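PDB 3TZG: DUF4595 domain-containing protein from Bacteroides vulgatus, which is of unknown function but folds as a porin-like antiparallel beta barrel, with a loop and a short helix packed inside it. Local coordinates for residues Ile35-Thr40 against Gln172-Asp177; Ile204-Asn209 against Ser213-His218; Arg230-Tyr235 against Leu241-Leu246. One frame throughout, in Å; residues are numbered along the deposited sequence.

How the contacts relate
Contact 1 joins the barrel wall to the loop inside it through one bond between tyrosine hydroxyls, whereas contacts 2 and 3 are hairpins of the wall, held by antiparallel backbone bonds, with a bulge in contact 3. Contact 2 lies toward the surface, its centre about 18 Å from the centre of the chain; contact 3 is partly buried, with isoleucine and valine on the face toward the loop and charged residues on the other. The two hairpins are consecutive: strand 213-224 of contact 2 pairs with strand 227-235 of contact 3. The loop residues of contact 1 meet both, since V175 packs on I231 and V233 and also approaches I204, while D177 reaches the ring of Y206.

Contact 1: residues Ile35-Thr40 against Gln172-Asp177; sequences IKYGDT and QAYVID
Y37 and Y174 approach from opposite directions and meet only through their phenol groups: Y37 OH and Y174 OH lie 2.7 Å apart in a hydrogen bond in which either could be the donor. Each oxygen lies at the edge of the other ring and in its plane, so the rings extend outward from the bond without stacking. Their length suits the task, the CA atoms of Y37 and Y174 being 13.9 Å apart. In Y37, CG stands anti to the backbone N (chi1 -177°), which sends the ring straight off the strand toward the 172-177 segment. In Y174, CG lies beside the backbone N (chi1 -73°), and the length of the ring carries OH across to Y37. The joined hydroxyls thus tie strand 34-37 of the barrel wall to a short 3-10 segment in a loop packed inside this porin-like barrel. Here the surroundings are close: F185 meets the ring of Y37 and F184 that of Y174 edge-to-face, and L188 of the same helix 181-188 touches both tyrosines. The solvent side is the tip of a turn, at G38 and D39, beyond the other end of Y37. This type II' turn runs from Y37 to T40, closed by T40 N to Y37 O at 3.2 Å, with the return bond Y37 N to T40 O at 2.8 Å. G38 suits its first corner, where phi is 76°, and D39 puts its carboxylate in the open, whereas T40 is buried, with OG1 hydrogen-bonded to Q53 O. On the loop side Q172 O accepts from both V175 N and I176 N.

Contact 2: residues Ile204-Asn209 against Ser213-His218; sequences IGYCMN and STYNVH
An antiparallel beta hairpin of the barrel wall brings strand 199-208 beside strand 213-224, their local axes 4.6 Å apart. Bonded pairs alternate with non-hydrogen-bonded ones. V217 N reaches I204 O at 2.9 Å and I204 N returns to V217 O, both nearly straight; Y206 N bonds to Y215 O at 2.7 Å and Y215 N returns to Y206 O. Toward the turn the pairing slackens: M208 N holds S213 O at 2.8 Å, but S213 N to M208 O is weak at 3.4 Å. On one face, I204 and V217 suit the buried end: V217 CG2 lies 3.8 Å from I204 CB and touches the edge of the Y206 ring. The Y206 ring has its edge, CD2, 3.4 Å from Y215 O, and the side chains meet near CB, Y206 CB lying 4.1 Å from Y215 CB. With chi1 -154°, the Y215 ring leans toward strand 227-235, while the selenomethionine M208 bends back beside S213 OG. The opposite face, with T214 and N216 exposed, is the more open one. There T214 lies beside C207, and N216 OD1 comes close to CA of G205, which has no side chain in the way. Strand 150-158 flanks the hairpin on one edge, with I204 and Y206 against T155; on the other comes strand 227-235, whose Y235 stacks on Y215, while L241 of strand 239-247 touches Y215 and V217.

Contact 3: residues Arg230-Tyr235 against Leu241-Leu246; sequences RIEVLY and LSRIDL
V233 O is gripped by two backbone donors of the opposite strand, firmly by L241 N at 2.8 Å and weakly by S242 N at 3.5 Å. L241 and S242 thus both face V233 in a classic beta bulge, beyond which this hairpin of the barrel wall runs in regular antiparallel register. I231 and I244 form a bonded pair, I231 N to I244 O and I244 N to I231 O both being 2.8 Å and nearly straight, and V233 N follows with a bond to S242 O. Side chains divide by face. On the inner one, the buried I231 and I244 and the partly exposed V233, all branched and apolar, suit a place against the loop; I231 CD1 meets L246 CD1 at 3.9 Å, and the small S242 sets OG beside V233 CB and CG2. The other face carries alternating charges, R230 and E232 opposite D245 and R243. D245 serves both arginines, with OD1 making a long salt bridge of 3.7 Å to R230 NE and OD2 a weak bond of 3.4 Å to R243 NE, inside its own strand. The chain of R230 bends at chi3 (-87°), and NH2 comes over one face of the R243 guanidinium, whose plane is inclined 49° to its own. E232 lies alongside the extended R243, its OE2 touching CD and forming a salt bridge with R230 NH1 at 3.2 Å, through charge alone, well out of the guanidinium plane. The shared carboxylates probably offset the nearness of the two arginines, to which R222 of strand 213-224 adds a third close to R230. Strand 213-224 pairs with 230-235, V233 packing on V217; strand 12-15 lies along the 241-246 side, I244 on V13, and L246 rests on L171 of the interior loop.

Contact 1: residues Ile35-Thr40 against Gln172-Asp177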
# COMPACT_ATOMS: atom_id res chain seq x y z
N ILE A 35 -11.50 -12.53 3.01
CA ILE A 35 -12.86 -12.07 3.24
C ILE A 35 -12.89 -11.21 4.50
O ILE A 35 -13.91 -10.57 4.77
CB ILE A 35 -13.89 -13.22 3.28
CG1 ILE A 35 -13.50 -14.34 4.25
CG2 ILE A 35 -14.12 -13.76 1.86
CD1 ILE A 35 -14.59 -15.29 4.54
N LYS A 36 -11.75 -11.12 5.22
CA LYS A 36 -11.60 -10.30 6.42
C LYS A 36 -10.12 -10.02 6.73
O LYS A 36 -9.33 -10.95 6.76
CB LYS A 36 -12.27 -10.97 7.63
CG LYS A 36 -13.25 -10.01 8.30
CD LYS A 36 -13.72 -10.49 9.63
CE LYS A 36 -14.50 -9.40 10.32
NZ LYS A 36 -15.01 -9.83 11.65
N TYR A 37 -9.76 -8.73 6.96
CA TYR A 37 -8.43 -8.24 7.36
C TYR A 37 -8.63 -7.51 8.69
O TYR A 37 -8.94 -6.31 8.71
CB TYR A 37 -7.78 -7.35 6.27
CG TYR A 37 -6.38 -6.85 6.59
CD1 TYR A 37 -6.18 -5.65 7.26
CD2 TYR A 37 -5.26 -7.55 6.17
CE1 TYR A 37 -4.90 -5.20 7.57
CE2 TYR A 37 -3.97 -7.11 6.46
CZ TYR A 37 -3.80 -5.93 7.17
OH TYR A 37 -2.53 -5.48 7.46
N GLY A 38 -8.56 -8.27 9.78
CA GLY A 38 -8.90 -7.77 11.11
C GLY A 38 -10.42 -7.71 11.17
O GLY A 38 -11.08 -8.71 10.87
N ASP A 39 -10.98 -6.51 11.47
CA ASP A 39 -12.44 -6.28 11.50
C ASP A 39 -12.89 -5.63 10.20
O ASP A 39 -14.05 -5.22 10.06
CB ASP A 39 -12.84 -5.42 12.71
CG ASP A 39 -12.59 -6.07 14.06
OD1 ASP A 39 -12.87 -7.30 14.20
OD2 ASP A 39 -12.14 -5.35 14.99
N THR A 40 -11.99 -5.56 9.22
CA THR A 40 -12.27 -4.97 7.92
C THR A 40 -12.70 -6.09 6.96
O THR A 40 -11.91 -6.98 6.65
CB THR A 40 -11.03 -4.20 7.44
OG1 THR A 40 -10.62 -3.30 8.48
CG2 THR A 40 -11.26 -3.44 6.15
N GLN A 172 5.12 -6.62 -0.15
CA GLN A 172 5.77 -5.35 -0.52
C GLN A 172 4.93 -4.18 -0.08
O GLN A 172 5.46 -3.08 0.15
CB GLN A 172 5.99 -5.23 -2.03
CG GLN A 172 6.77 -6.36 -2.66
CD GLN A 172 6.62 -6.39 -4.17
OE1 GLN A 172 6.14 -5.43 -4.81
NE2 GLN A 172 7.02 -7.52 -4.76
N ALA A 173 3.59 -4.41 0.03
CA ALA A 173 2.63 -3.39 0.47
C ALA A 173 2.97 -2.86 1.86
O ALA A 173 2.57 -1.76 2.20
CB ALA A 173 1.23 -3.98 0.47
N TYR A 174 3.70 -3.64 2.66
CA TYR A 174 4.06 -3.22 4.00
C TYR A 174 5.29 -2.32 3.99
O TYR A 174 5.57 -1.71 5.03
CB TYR A 174 4.29 -4.43 4.93
CG TYR A 174 3.00 -5.13 5.31
CD1 TYR A 174 2.10 -4.54 6.20
CD2 TYR A 174 2.65 -6.36 4.76
CE1 TYR A 174 0.88 -5.14 6.51
CE2 TYR A 174 1.43 -6.98 5.06
CZ TYR A 174 0.55 -6.36 5.94
OH TYR A 174 -0.64 -6.97 6.29
N VAL A 175 6.00 -2.16 2.83
CA VAL A 175 7.21 -1.30 2.75
C VAL A 175 7.18 -0.27 1.58
O VAL A 175 7.93 0.71 1.64
CB VAL A 175 8.50 -2.13 2.62
CG1 VAL A 175 8.73 -2.99 3.85
CG2 VAL A 175 8.54 -2.97 1.35
N ILE A 176 6.39 -0.49 0.52
CA ILE A 176 6.44 0.45 -0.62
C ILE A 176 5.57 1.70 -0.34
O ILE A 176 4.84 1.76 0.66
CB ILE A 176 6.09 -0.19 -1.99
CG1 ILE A 176 4.60 -0.55 -2.08
CG2 ILE A 176 7.04 -1.39 -2.21
CD1 ILE A 176 4.14 -1.17 -3.34
N ASP A 177 5.79 2.72 -1.22
CA ASP A 177 5.23 4.07 -1.24
C ASP A 177 3.90 4.11 -1.92
O ASP A 177 3.84 3.86 -3.12
CB ASP A 177 6.22 4.97 -2.02
CG ASP A 177 6.36 6.37 -1.52
OD1 ASP A 177 7.19 6.60 -0.61
OD2 ASP A 177 5.69 7.27 -2.07

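Contact 2: residues Ile204-Asn209 against Ser213-His218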
# COMPACT_ATOMS: atom_id res chain seq x y z
N ILE A 204 15.76 1.38 0.91
CA ILE A 204 14.88 2.39 0.30
C ILE A 204 15.48 3.78 0.52
O ILE A 204 15.94 4.08 1.63
CB ILE A 204 13.42 2.33 0.87
CG1 ILE A 204 12.90 0.88 0.99
CG2 ILE A 204 12.48 3.26 0.06
CD1 ILE A 204 11.85 0.67 1.91
N GLY A 205 15.41 4.63 -0.53
CA GLY A 205 15.87 6.02 -0.53
C GLY A 205 14.77 6.95 -1.02
O GLY A 205 14.07 6.66 -2.00
N TYR A 206 14.64 8.11 -0.34
CA TYR A 206 13.65 9.15 -0.62
C TYR A 206 14.28 10.47 -0.97
O TYR A 206 15.06 10.99 -0.18
CB TYR A 206 12.78 9.37 0.62
CG TYR A 206 12.04 8.12 1.02
CD1 TYR A 206 10.82 7.79 0.44
CD2 TYR A 206 12.55 7.27 1.99
CE1 TYR A 206 10.13 6.64 0.82
CE2 TYR A 206 11.88 6.12 2.37
CZ TYR A 206 10.68 5.79 1.77
OH TYR A 206 10.04 4.64 2.12
N CYS A 207 13.89 11.05 -2.10
CA CYS A 207 14.39 12.37 -2.46
C CYS A 207 13.19 13.30 -2.61
O CYS A 207 12.47 13.22 -3.59
CB CYS A 207 15.26 12.30 -3.72
SG CYS A 207 15.88 13.90 -4.29
N MSE A 208 12.96 14.14 -1.61
CA MSE A 208 11.83 15.06 -1.61
C MSE A 208 12.13 16.38 -2.25
O MSE A 208 13.19 16.98 -2.02
CB MSE A 208 11.34 15.36 -0.20
CG MSE A 208 10.23 14.47 0.26
SE MSE A 208 10.97 12.92 1.15
CE MSE A 208 11.69 13.70 2.84
N ASN A 209 11.14 16.85 -3.03
CA ASN A 209 11.11 18.15 -3.68
C ASN A 209 12.46 18.49 -4.33
O ASN A 209 13.05 19.58 -4.10
CB ASN A 209 10.70 19.21 -2.66
CG ASN A 209 9.34 18.94 -2.12
OD1 ASN A 209 8.36 18.90 -2.87
ND2 ASN A 209 9.28 18.62 -0.83
N SER A 213 14.98 17.79 0.75
CA SER A 213 15.22 16.85 1.84
C SER A 213 15.38 15.44 1.24
O SER A 213 14.88 15.19 0.13
CB SER A 213 14.14 16.92 2.91
OG SER A 213 12.86 16.57 2.44
N THR A 214 16.15 14.56 1.91
CA THR A 214 16.38 13.17 1.50
C THR A 214 16.32 12.29 2.71
O THR A 214 16.54 12.77 3.81
CB THR A 214 17.74 13.00 0.76
OG1 THR A 214 18.82 13.32 1.62
CG2 THR A 214 17.85 13.84 -0.52
N TYR A 215 16.04 11.00 2.54
CA TYR A 215 15.92 10.04 3.65
C TYR A 215 16.26 8.67 3.15
O TYR A 215 15.79 8.30 2.09
CB TYR A 215 14.48 10.08 4.23
CG TYR A 215 14.35 9.67 5.67
CD1 TYR A 215 14.78 10.51 6.69
CD2 TYR A 215 13.71 8.48 6.03
CE1 TYR A 215 14.68 10.12 8.03
CE2 TYR A 215 13.58 8.10 7.37
CZ TYR A 215 14.08 8.92 8.37
OH TYR A 215 13.94 8.59 9.70
N ASN A 216 17.12 7.93 3.86
CA ASN A 216 17.51 6.56 3.50
C ASN A 216 17.29 5.61 4.66
O ASN A 216 17.72 5.87 5.78
CB ASN A 216 18.97 6.49 3.03
CG ASN A 216 19.17 7.20 1.73
OD1 ASN A 216 19.08 6.64 0.63
ND2 ASN A 216 19.35 8.46 1.80
N VAL A 217 16.57 4.53 4.38
CA VAL A 217 16.23 3.50 5.37
C VAL A 217 16.68 2.11 4.88
O VAL A 217 16.95 1.91 3.68
CB VAL A 217 14.72 3.48 5.73
CG1 VAL A 217 14.27 4.81 6.32
CG2 VAL A 217 13.86 3.10 4.54
N HIS A 218 16.71 1.16 5.81
CA HIS A 218 17.00 -0.22 5.56
C HIS A 218 15.81 -1.06 5.99
O HIS A 218 15.23 -0.82 7.06
CB HIS A 218 18.28 -0.63 6.31
CG HIS A 218 18.62 -2.10 6.18
ND1 HIS A 218 19.18 -2.61 5.02
CD2 HIS A 218 18.44 -3.11 7.06
CE1 HIS A 218 19.33 -3.90 5.24
NE2 HIS A 218 18.91 -4.24 6.45

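Contact 3: residues Arg230-Tyr235 against Leu241-Leu246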
# COMPACT_ATOMS: atom_id res chain seq x y z
N ARG A 230 8.60 -11.36 10.20
CA ARG A 230 8.80 -10.02 10.73
C ARG A 230 9.37 -9.09 9.65
O ARG A 230 10.39 -9.41 9.03
CB ARG A 230 9.70 -9.98 11.98
CG ARG A 230 9.71 -8.60 12.60
CD ARG A 230 10.94 -8.30 13.37
NE ARG A 230 10.88 -8.75 14.75
CZ ARG A 230 11.91 -8.65 15.60
NH1 ARG A 230 13.08 -8.14 15.19
NH2 ARG A 230 11.79 -9.10 16.85
N ILE A 231 8.71 -7.94 9.46
CA ILE A 231 9.12 -6.88 8.54
C ILE A 231 9.46 -5.64 9.36
O ILE A 231 8.62 -5.19 10.13
CB ILE A 231 8.07 -6.58 7.44
CG1 ILE A 231 7.66 -7.87 6.66
CG2 ILE A 231 8.60 -5.49 6.50
CD1 ILE A 231 6.56 -7.69 5.66
N GLU A 232 10.69 -5.13 9.22
CA GLU A 232 11.15 -3.93 9.95
C GLU A 232 11.74 -2.91 9.04
O GLU A 232 12.39 -3.27 8.06
CB GLU A 232 12.19 -4.28 11.01
CG GLU A 232 11.63 -4.82 12.30
CD GLU A 232 12.68 -5.14 13.34
OE1 GLU A 232 13.83 -5.47 12.96
OE2 GLU A 232 12.35 -5.09 14.55
N VAL A 233 11.56 -1.63 9.35
CA VAL A 233 12.14 -0.55 8.57
C VAL A 233 12.92 0.33 9.57
O VAL A 233 12.34 0.86 10.52
CB VAL A 233 11.10 0.22 7.70
CG1 VAL A 233 11.76 1.40 6.98
CG2 VAL A 233 10.43 -0.72 6.70
N LEU A 234 14.23 0.39 9.40
CA LEU A 234 15.11 1.12 10.32
C LEU A 234 15.87 2.30 9.68
O LEU A 234 16.29 2.23 8.52
CB LEU A 234 16.16 0.17 10.90
CG LEU A 234 15.69 -1.01 11.69
CD1 LEU A 234 16.51 -2.19 11.36
CD2 LEU A 234 15.69 -0.72 13.19
N TYR A 235 16.10 3.33 10.50
CA TYR A 235 16.90 4.49 10.17
C TYR A 235 18.15 4.49 11.05
O TYR A 235 18.04 4.29 12.26
CB TYR A 235 16.12 5.80 10.32
CG TYR A 235 17.01 7.01 10.10
CD1 TYR A 235 17.30 7.46 8.82
CD2 TYR A 235 17.60 7.67 11.18
CE1 TYR A 235 18.14 8.57 8.61
CE2 TYR A 235 18.45 8.75 10.98
CZ TYR A 235 18.72 9.21 9.70
OH TYR A 235 19.54 10.31 9.54
N LEU A 241 11.39 2.38 12.66
CA LEU A 241 10.33 3.23 12.14
C LEU A 241 9.05 2.46 12.02
O LEU A 241 8.00 3.06 12.20
CB LEU A 241 10.69 3.86 10.77
CG LEU A 241 12.02 4.67 10.68
CD1 LEU A 241 12.23 5.20 9.32
CD2 LEU A 241 12.10 5.79 11.70
N SER A 242 9.10 1.15 11.71
CA SER A 242 7.92 0.27 11.65
C SER A 242 8.31 -1.18 11.87
O SER A 242 9.39 -1.62 11.46
CB SER A 242 7.18 0.40 10.33
OG SER A 242 7.83 -0.31 9.29
N ARG A 243 7.42 -1.94 12.49
CA ARG A 243 7.58 -3.37 12.73
C ARG A 243 6.23 -4.07 12.52
O ARG A 243 5.26 -3.77 13.22
CB ARG A 243 8.17 -3.64 14.12
CG ARG A 243 8.40 -5.10 14.42
CD ARG A 243 8.83 -5.22 15.85
NE ARG A 243 8.70 -6.55 16.39
CZ ARG A 243 9.21 -6.92 17.56
NH1 ARG A 243 9.94 -6.06 18.27
NH2 ARG A 243 9.06 -8.16 17.99
N ILE A 244 6.17 -4.98 11.56
CA ILE A 244 5.00 -5.79 11.27
C ILE A 244 5.36 -7.23 11.53
O ILE A 244 6.34 -7.72 10.98
CB ILE A 244 4.45 -5.56 9.83
CG1 ILE A 244 3.83 -4.14 9.71
CG2 ILE A 244 3.43 -6.63 9.42
CD1 ILE A 244 4.70 -3.20 8.93
N ASP A 245 4.60 -7.90 12.39
CA ASP A 245 4.81 -9.32 12.69
C ASP A 245 3.72 -10.12 11.98
O ASP A 245 2.57 -9.69 11.96
CB ASP A 245 4.83 -9.56 14.21
CG ASP A 245 6.10 -9.12 14.93
OD1 ASP A 245 7.20 -9.38 14.40
OD2 ASP A 245 6.01 -8.65 16.08
N LEU A 246 4.09 -11.23 11.31
CA LEU A 246 3.13 -12.02 10.55
C LEU A 246 3.15 -13.49 10.95
O LEU A 246 4.21 -14.07 11.24
CB LEU A 246 3.39 -11.92 9.03
CG LEU A 246 3.36 -10.54 8.41
CD1 LEU A 246 4.76 -10.00 8.24
CD2 LEU A 246 2.74 -10.60 7.06